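Local coordinates for protein probable porin (Pseudomonas aeruginosa, PDB 2Y0H) that probably acts as a porin, a closed beta-barrel channel that carries small solutes across the outer membrane of Pseudomonas aeruginosa, at residues A[98-102]-A[103-107]; A[281-285]-A[286-290]. All blocks are in the same frame, centred on the assembly; numbering follows the deposited sequence.

Two parts of one barrel are described: interaction 1 is a wall hairpin, interaction 2 a turn in a loop folded into the lumen. The centre of interaction 1 lies about 24 Å from the centre of the chain and the hairpin has a bound C8E detergent against Leu106 on its outer side, whereas the centre of interaction 2 sits only about 7 Å from that of the chain. Their own centres are about 30 Å apart and their nearest atoms about 16 Å, so they do not touch. Along the chain, 98-107 closes well before 281-290 opens. Interaction 2 is probably the one that helps line the channel, as inward-folded loops narrow the pore at mid-barrel in OprD relatives.

Interaction 1 (A[98-102]-A[103-107]); sequences KLRYS and QTQLQ
Leu99 and Leu106, with Tyr101 and Thr104, form the hydrogen-bonded pairs of a tight antiparallel hairpin at the rim of the barrel wall, where strand 87-101 turns into strand 104-108. Leu99 N donates to Leu106 O at 2.9 Å, and the return bond runs from Leu106 N to Leu99 O. Tyr101 and Thr104 are joined in the same two-way fashion, with Thr104 N 2.8 Å from Tyr101 O. That last bond closes a type II' beta turn over Ser102 and Gln103, for which Ser102 adopts a positive phi of 50°. Glu139 braces the turn from the adjoining hairpin, accepting from Gln103 N and bonding to the hydroxyls of Ser102 and Thr104, the latter also held by Ser137 OG. Such short connections mark the periplasmic end of porin barrels, which is where the strand order puts this one. On the outer face Leu99 and Leu106 lie alongside each other and point the same way, CD1 of Leu99 being 4.1 Å from CD2 of Leu106; a C8E detergent molecule touches Leu106, consistent with this face looking out to the membrane. The other face is polar and carries Lys98, Arg100, Gln105 and Gln107. Gln105 has CG anti to its backbone N (chi1 -178°) and reaches out beside Lys98, its NE2 4.0 Å from Lys98 CB. The lysine runs on past the amide to a salt bridge with Asp56. Arg100 kinks at chi3, and its guanidinium plane stands 84° from the Gln105 amide. Water 1 joins the two groups, donating to Gln105 OE1 at 2.8 Å and accepting from Arg100 NH1 at 3.2 Å. Phe46 makes a cation-pi contact with the same guanidinium and also touches Gln105.

Interaction 2 (A[281-285]-A[286-290]); sequences TTPYV and ANLMA
Two flat groups matter here: the Val285-Ala286 peptide, with N and CB of Leu288 and CG2 of Val285 all on one side of its carbonyl plane, and the Tyr284 ring, which leaves the turn to make a cation-pi contact with Arg228. Leu288 N is 3.3 Å from Val285 O but stands 57° out of the carbonyl plane, so this long bond misses the lone pairs although the N-H points almost straight at the oxygen (160°). It closes a type I beta turn from Val285 to Leu288. Asn249 OD1 takes the peptide's N-H. CG2 of Val285 packs against CB of Leu288 at 3.8 Å, the side chains crossing at about a right angle. Leu288 swings CG to the far side from its own amide nitrogen (chi1 171°), which carries its branches back across the turn: CD1 comes 3.9 Å from CD of the Pro283 ring, and CD2 meets CG2 of Thr282 at 3.4 Å, tight for two methyls. An inverse gamma turn centred on Tyr284, with a weak Val285 N to Pro283 O bond, bends the chain between Pro283 and Val285. The whole lies in the long loop between strands 259-269 and 300-309, folded into the lumen. Thr282 makes a backbone hydrogen bond with Phe119, Val285 lies against Asn247 and Asn249 of strand 244-256, and Asn287 is tied to strand 259-269 by Gln266 and to strand 300-309 by Gln303 and Ser301.

Interaction 1 (A[98-102]-A[103-107])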
ATOM      1  N   LYS A  98      -3.750 -22.715   5.428  1.00 32.61           N
ATOM      2  CA  LYS A  98      -5.050 -22.063   5.562  1.00 34.24           C
ATOM      3  C   LYS A  98      -6.116 -23.012   6.115  1.00 38.32           C
ATOM      4  O   LYS A  98      -6.204 -24.166   5.696  1.00 35.27           O
ATOM      5  CB  LYS A  98      -5.507 -21.426   4.237  1.00 36.04           C
ATOM      6  CG  LYS A  98      -5.587 -22.372   3.054  1.00 35.35           C
ATOM      7  CD  LYS A  98      -5.679 -21.611   1.733  1.00 37.15           C
ATOM      8  CE  LYS A  98      -5.812 -22.587   0.562  1.00 39.45           C
ATOM      9  NZ  LYS A  98      -5.790 -21.937  -0.794  1.00 40.20           N
ATOM     10  N   LEU A  99      -6.907 -22.515   7.069  1.00 38.67           N
ATOM     11  CA  LEU A  99      -8.067 -23.234   7.588  1.00 35.80           C
ATOM     12  C   LEU A  99      -9.310 -22.430   7.267  1.00 39.65           C
ATOM     13  O   LEU A  99      -9.256 -21.201   7.198  1.00 35.25           O
ATOM     14  CB  LEU A  99      -7.986 -23.401   9.100  1.00 36.27           C
ATOM     15  CG  LEU A  99      -6.724 -23.991   9.736  1.00 43.24           C
ATOM     16  CD1 LEU A  99      -6.911 -24.089  11.246  1.00 44.41           C
ATOM     17  CD2 LEU A  99      -6.392 -25.342   9.149  1.00 40.77           C
ATOM     18  N   ARG A 100     -10.435 -23.113   7.094  1.00 39.91           N
ATOM     19  CA  ARG A 100     -11.685 -22.422   6.802  1.00 42.14           C
ATOM     20  C   ARG A 100     -12.885 -23.099   7.466  1.00 46.82           C
ATOM     21  O   ARG A 100     -12.983 -24.330   7.502  1.00 43.64           O
ATOM     22  CB  ARG A 100     -11.891 -22.330   5.295  1.00 41.14           C
ATOM     23  CG  ARG A 100     -12.805 -21.219   4.861  1.00 47.46           C
ATOM     24  CD  ARG A 100     -12.739 -21.044   3.353  1.00 51.70           C
ATOM     25  NE  ARG A 100     -13.199 -22.246   2.662  1.00 58.53           N
ATOM     26  CZ  ARG A 100     -13.378 -22.333   1.348  1.00 60.35           C
ATOM     27  NH1 ARG A 100     -13.135 -21.274   0.578  1.00 62.96           N
ATOM     28  NH2 ARG A 100     -13.802 -23.472   0.806  1.00 50.01           N
ATOM     29  N   TYR A 101     -13.785 -22.278   8.001  1.00 42.24           N
ATOM     30  CA  TYR A 101     -15.016 -22.754   8.618  1.00 43.60           C
ATOM     31  C   TYR A 101     -16.081 -21.683   8.469  1.00 41.67           C
ATOM     32  O   TYR A 101     -15.869 -20.532   8.848  1.00 38.50           O
ATOM     33  CB  TYR A 101     -14.787 -23.082  10.097  1.00 44.51           C
ATOM     34  CG  TYR A 101     -16.013 -23.610  10.821  1.00 52.46           C
ATOM     35  CD1 TYR A 101     -16.484 -24.900  10.591  1.00 58.74           C
ATOM     36  CD2 TYR A 101     -16.687 -22.828  11.746  1.00 53.62           C
ATOM     37  CE1 TYR A 101     -17.599 -25.387  11.256  1.00 59.89           C
ATOM     38  CE2 TYR A 101     -17.798 -23.308  12.417  1.00 57.79           C
ATOM     39  CZ  TYR A 101     -18.250 -24.587  12.169  1.00 63.29           C
ATOM     40  OH  TYR A 101     -19.357 -25.061  12.840  1.00 65.59           O
ATOM     41  N   SER A 102     -17.226 -22.060   7.913  1.00 42.99           N
ATOM     42  CA  SER A 102     -18.285 -21.098   7.629  1.00 38.03           C
ATOM     43  C   SER A 102     -17.720 -19.898   6.881  1.00 39.52           C
ATOM     44  O   SER A 102     -17.290 -20.031   5.733  1.00 42.31           O
ATOM     45  CB  SER A 102     -18.978 -20.647   8.910  1.00 36.29           C
ATOM     46  OG  SER A 102     -20.097 -19.838   8.590  1.00 41.62           O
ATOM     47  N   GLN A 103     -17.706 -18.736   7.530  1.00 38.04           N
ATOM     48  CA  GLN A 103     -17.214 -17.506   6.897  1.00 38.53           C
ATOM     49  C   GLN A 103     -15.927 -16.999   7.551  1.00 34.36           C
ATOM     50  O   GLN A 103     -15.601 -15.816   7.471  1.00 36.30           O
ATOM     51  CB  GLN A 103     -18.283 -16.403   6.941  1.00 36.39           C
ATOM     52  CG  GLN A 103     -19.606 -16.784   6.293  1.00 41.91           C
ATOM     53  CD  GLN A 103     -19.473 -17.058   4.807  1.00 47.78           C
ATOM     54  OE1 GLN A 103     -18.681 -16.417   4.109  1.00 51.38           O
ATOM     55  NE2 GLN A 103     -20.244 -18.023   4.314  1.00 52.76           N
ATOM     56  N   THR A 104     -15.206 -17.894   8.206  1.00 34.42           N
ATOM     57  CA  THR A 104     -14.007 -17.510   8.934  1.00 33.62           C
ATOM     58  C   THR A 104     -12.798 -18.227   8.340  1.00 39.01           C
ATOM     59  O   THR A 104     -12.873 -19.405   7.981  1.00 37.90           O
ATOM     60  CB  THR A 104     -14.154 -17.812  10.441  1.00 35.50           C
ATOM     61  OG1 THR A 104     -15.286 -17.097  10.957  1.00 33.95           O
ATOM     62  CG2 THR A 104     -12.901 -17.405  11.220  1.00 31.95           C
ATOM     63  N   GLN A 105     -11.689 -17.508   8.213  1.00 32.56           N
ATOM     64  CA  GLN A 105     -10.492 -18.086   7.636  1.00 34.21           C
ATOM     65  C   GLN A 105      -9.270 -17.751   8.471  1.00 33.51           C
ATOM     66  O   GLN A 105      -9.104 -16.626   8.924  1.00 32.88           O
ATOM     67  CB  GLN A 105     -10.301 -17.591   6.205  1.00 36.27           C
ATOM     68  CG  GLN A 105      -9.086 -18.194   5.514  1.00 44.22           C
ATOM     69  CD  GLN A 105      -9.202 -18.175   3.999  1.00 48.44           C
ATOM     70  OE1 GLN A 105     -10.215 -17.745   3.450  1.00 55.47           O
ATOM     71  NE2 GLN A 105      -8.167 -18.654   3.317  1.00 50.16           N
ATOM     72  N   LEU A 106      -8.419 -18.741   8.692  1.00 34.55           N
ATOM     73  CA  LEU A 106      -7.139 -18.484   9.322  1.00 34.10           C
ATOM     74  C   LEU A 106      -6.025 -18.780   8.323  1.00 34.56           C
ATOM     75  O   LEU A 106      -6.035 -19.820   7.659  1.00 31.33           O
ATOM     76  CB  LEU A 106      -6.969 -19.333  10.582  1.00 30.25           C
ATOM     77  CG  LEU A 106      -5.582 -19.297  11.234  1.00 29.47           C
ATOM     78  CD1 LEU A 106      -5.289 -17.921  11.819  1.00 27.61           C
ATOM     79  CD2 LEU A 106      -5.434 -20.388  12.287  1.00 30.98           C
ATOM     80  N   GLN A 107      -5.072 -17.862   8.205  1.00 28.03           N
ATOM     81  CA  GLN A 107      -3.896 -18.129   7.387  1.00 30.16           C
ATOM     82  C   GLN A 107      -2.665 -18.047   8.257  1.00 27.82           C
ATOM     83  O   GLN A 107      -2.526 -17.112   9.029  1.00 31.00           O
ATOM     84  CB  GLN A 107      -3.779 -17.103   6.275  1.00 30.00           C
ATOM     85  CG  GLN A 107      -5.009 -16.992   5.404  1.00 33.37           C
ATOM     86  CD  GLN A 107      -4.917 -15.816   4.468  1.00 37.92           C
ATOM     87  OE1 GLN A 107      -4.360 -15.927   3.379  1.00 37.99           O
ATOM     88  NE2 GLN A 107      -5.437 -14.668   4.900  1.00 38.13           N
TER
HETATM   89  O   HOH W   1     -11.293 -18.710   1.015  1.00 58.44           O

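Interaction 2 (A[281-285]-A[286-290])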
ATOM      1  N   THR A 281       6.736  -0.153   3.770  1.00 28.92           N
ATOM      2  CA  THR A 281       5.318  -0.391   3.911  1.00 27.86           C
ATOM      3  C   THR A 281       4.587   0.887   3.526  1.00 24.18           C
ATOM      4  O   THR A 281       5.039   1.985   3.822  1.00 25.96           O
ATOM      5  CB  THR A 281       4.994  -0.755   5.358  1.00 28.40           C
ATOM      6  OG1 THR A 281       5.920  -1.756   5.792  1.00 32.90           O
ATOM      7  CG2 THR A 281       3.577  -1.295   5.476  1.00 29.23           C
ATOM      8  N   THR A 282       3.463   0.738   2.850  1.00 29.20           N
ATOM      9  CA  THR A 282       2.741   1.882   2.308  1.00 28.65           C
ATOM     10  C   THR A 282       1.896   2.495   3.414  1.00 27.41           C
ATOM     11  O   THR A 282       1.075   1.804   4.014  1.00 29.53           O
ATOM     12  CB  THR A 282       1.813   1.429   1.166  1.00 28.24           C
ATOM     13  OG1 THR A 282       2.564   0.658   0.217  1.00 31.81           O
ATOM     14  CG2 THR A 282       1.166   2.619   0.472  1.00 27.98           C
ATOM     15  N   PRO A 283       2.109   3.787   3.704  1.00 25.04           N
ATOM     16  CA  PRO A 283       1.257   4.480   4.676  1.00 24.31           C
ATOM     17  C   PRO A 283      -0.139   4.630   4.063  1.00 27.86           C
ATOM     18  O   PRO A 283      -0.262   5.074   2.922  1.00 27.45           O
ATOM     19  CB  PRO A 283       1.918   5.861   4.813  1.00 26.34           C
ATOM     20  CG  PRO A 283       3.193   5.812   4.010  1.00 27.73           C
ATOM     21  CD  PRO A 283       3.044   4.701   3.029  1.00 25.23           C
ATOM     22  N   TYR A 284      -1.170   4.238   4.796  1.00 24.48           N
ATOM     23  CA  TYR A 284      -2.524   4.236   4.266  1.00 25.31           C
ATOM     24  C   TYR A 284      -3.129   5.651   4.344  1.00 26.60           C
ATOM     25  O   TYR A 284      -3.975   5.928   5.190  1.00 25.81           O
ATOM     26  CB  TYR A 284      -3.361   3.225   5.061  1.00 27.62           C
ATOM     27  CG  TYR A 284      -4.706   2.923   4.451  1.00 30.23           C
ATOM     28  CD1 TYR A 284      -4.802   2.337   3.195  1.00 35.10           C
ATOM     29  CD2 TYR A 284      -5.882   3.242   5.124  1.00 28.42           C
ATOM     30  CE1 TYR A 284      -6.045   2.063   2.626  1.00 39.51           C
ATOM     31  CE2 TYR A 284      -7.125   2.966   4.569  1.00 28.63           C
ATOM     32  CZ  TYR A 284      -7.200   2.382   3.324  1.00 36.24           C
ATOM     33  OH  TYR A 284      -8.432   2.111   2.771  1.00 45.37           O
ATOM     34  N   VAL A 285      -2.665   6.543   3.468  1.00 26.29           N
ATOM     35  CA  VAL A 285      -2.985   7.962   3.561  1.00 24.15           C
ATOM     36  C   VAL A 285      -3.419   8.583   2.238  1.00 26.89           C
ATOM     37  O   VAL A 285      -2.909   8.233   1.178  1.00 25.98           O
ATOM     38  CB  VAL A 285      -1.800   8.781   4.121  1.00 28.11           C
ATOM     39  CG1 VAL A 285      -1.354   8.220   5.471  1.00 29.69           C
ATOM     40  CG2 VAL A 285      -0.638   8.823   3.128  1.00 24.69           C
ATOM     41  N   ALA A 286      -4.364   9.513   2.326  1.00 26.93           N
ATOM     42  CA  ALA A 286      -4.887  10.243   1.171  1.00 27.48           C
ATOM     43  C   ALA A 286      -3.824  10.801   0.226  1.00 23.53           C
ATOM     44  O   ALA A 286      -3.898  10.595  -0.974  1.00 25.63           O
ATOM     45  CB  ALA A 286      -5.807  11.364   1.640  1.00 22.29           C
ATOM     46  N   ASN A 287      -2.840  11.507   0.761  1.00 24.18           N
ATOM     47  CA  ASN A 287      -1.885  12.217  -0.086  1.00 24.02           C
ATOM     48  C   ASN A 287      -0.612  11.435  -0.426  1.00 28.61           C
ATOM     49  O   ASN A 287       0.415  12.016  -0.790  1.00 28.41           O
ATOM     50  CB  ASN A 287      -1.579  13.603   0.493  1.00 23.73           C
ATOM     51  CG  ASN A 287      -2.761  14.556   0.344  1.00 28.95           C
ATOM     52  OD1 ASN A 287      -3.793  14.170  -0.200  1.00 27.66           O
ATOM     53  ND2 ASN A 287      -2.619  15.801   0.826  1.00 25.10           N
ATOM     54  N   LEU A 288      -0.692  10.114  -0.319  1.00 26.21           N
ATOM     55  CA  LEU A 288       0.409   9.257  -0.717  1.00 27.21           C
ATOM     56  C   LEU A 288       0.747   9.474  -2.183  1.00 26.48           C
ATOM     57  O   LEU A 288      -0.137   9.470  -3.024  1.00 30.90           O
ATOM     58  CB  LEU A 288       0.038   7.786  -0.500  1.00 31.50           C
ATOM     59  CG  LEU A 288       1.058   6.821  -1.108  1.00 31.89           C
ATOM     60  CD1 LEU A 288       2.253   6.741  -0.189  1.00 33.34           C
ATOM     61  CD2 LEU A 288       0.457   5.442  -1.348  1.00 30.76           C
ATOM     62  N   MET A 289       2.028   9.636  -2.492  1.00 28.20           N
ATOM     63  CA  MET A 289       2.460   9.848  -3.872  1.00 31.06           C
ATOM     64  C   MET A 289       3.497   8.802  -4.303  1.00 32.97           C
ATOM     65  O   MET A 289       3.926   7.990  -3.496  1.00 29.43           O
ATOM     66  CB  MET A 289       3.019  11.267  -4.038  1.00 27.73           C
ATOM     67  CG  MET A 289       1.965  12.342  -3.841  1.00 25.67           C
ATOM     68  SD  MET A 289       0.900  12.476  -5.297  1.00 28.74           S
ATOM     69  CE  MET A 289       1.978  13.483  -6.346  1.00 27.38           C
ATOM     70  N   ALA A 290       3.900   8.831  -5.570  1.00 30.64           N
ATOM     71  CA  ALA A 290       4.832   7.831  -6.084  1.00 33.10           C
ATOM     72  C   ALA A 290       6.166   7.857  -5.341  1.00 34.48           C
ATOM     73  O   ALA A 290       6.748   6.819  -5.064  1.00 33.79           O
ATOM     74  CB  ALA A 290       5.047   8.027  -7.569  1.00 35.74           C
TER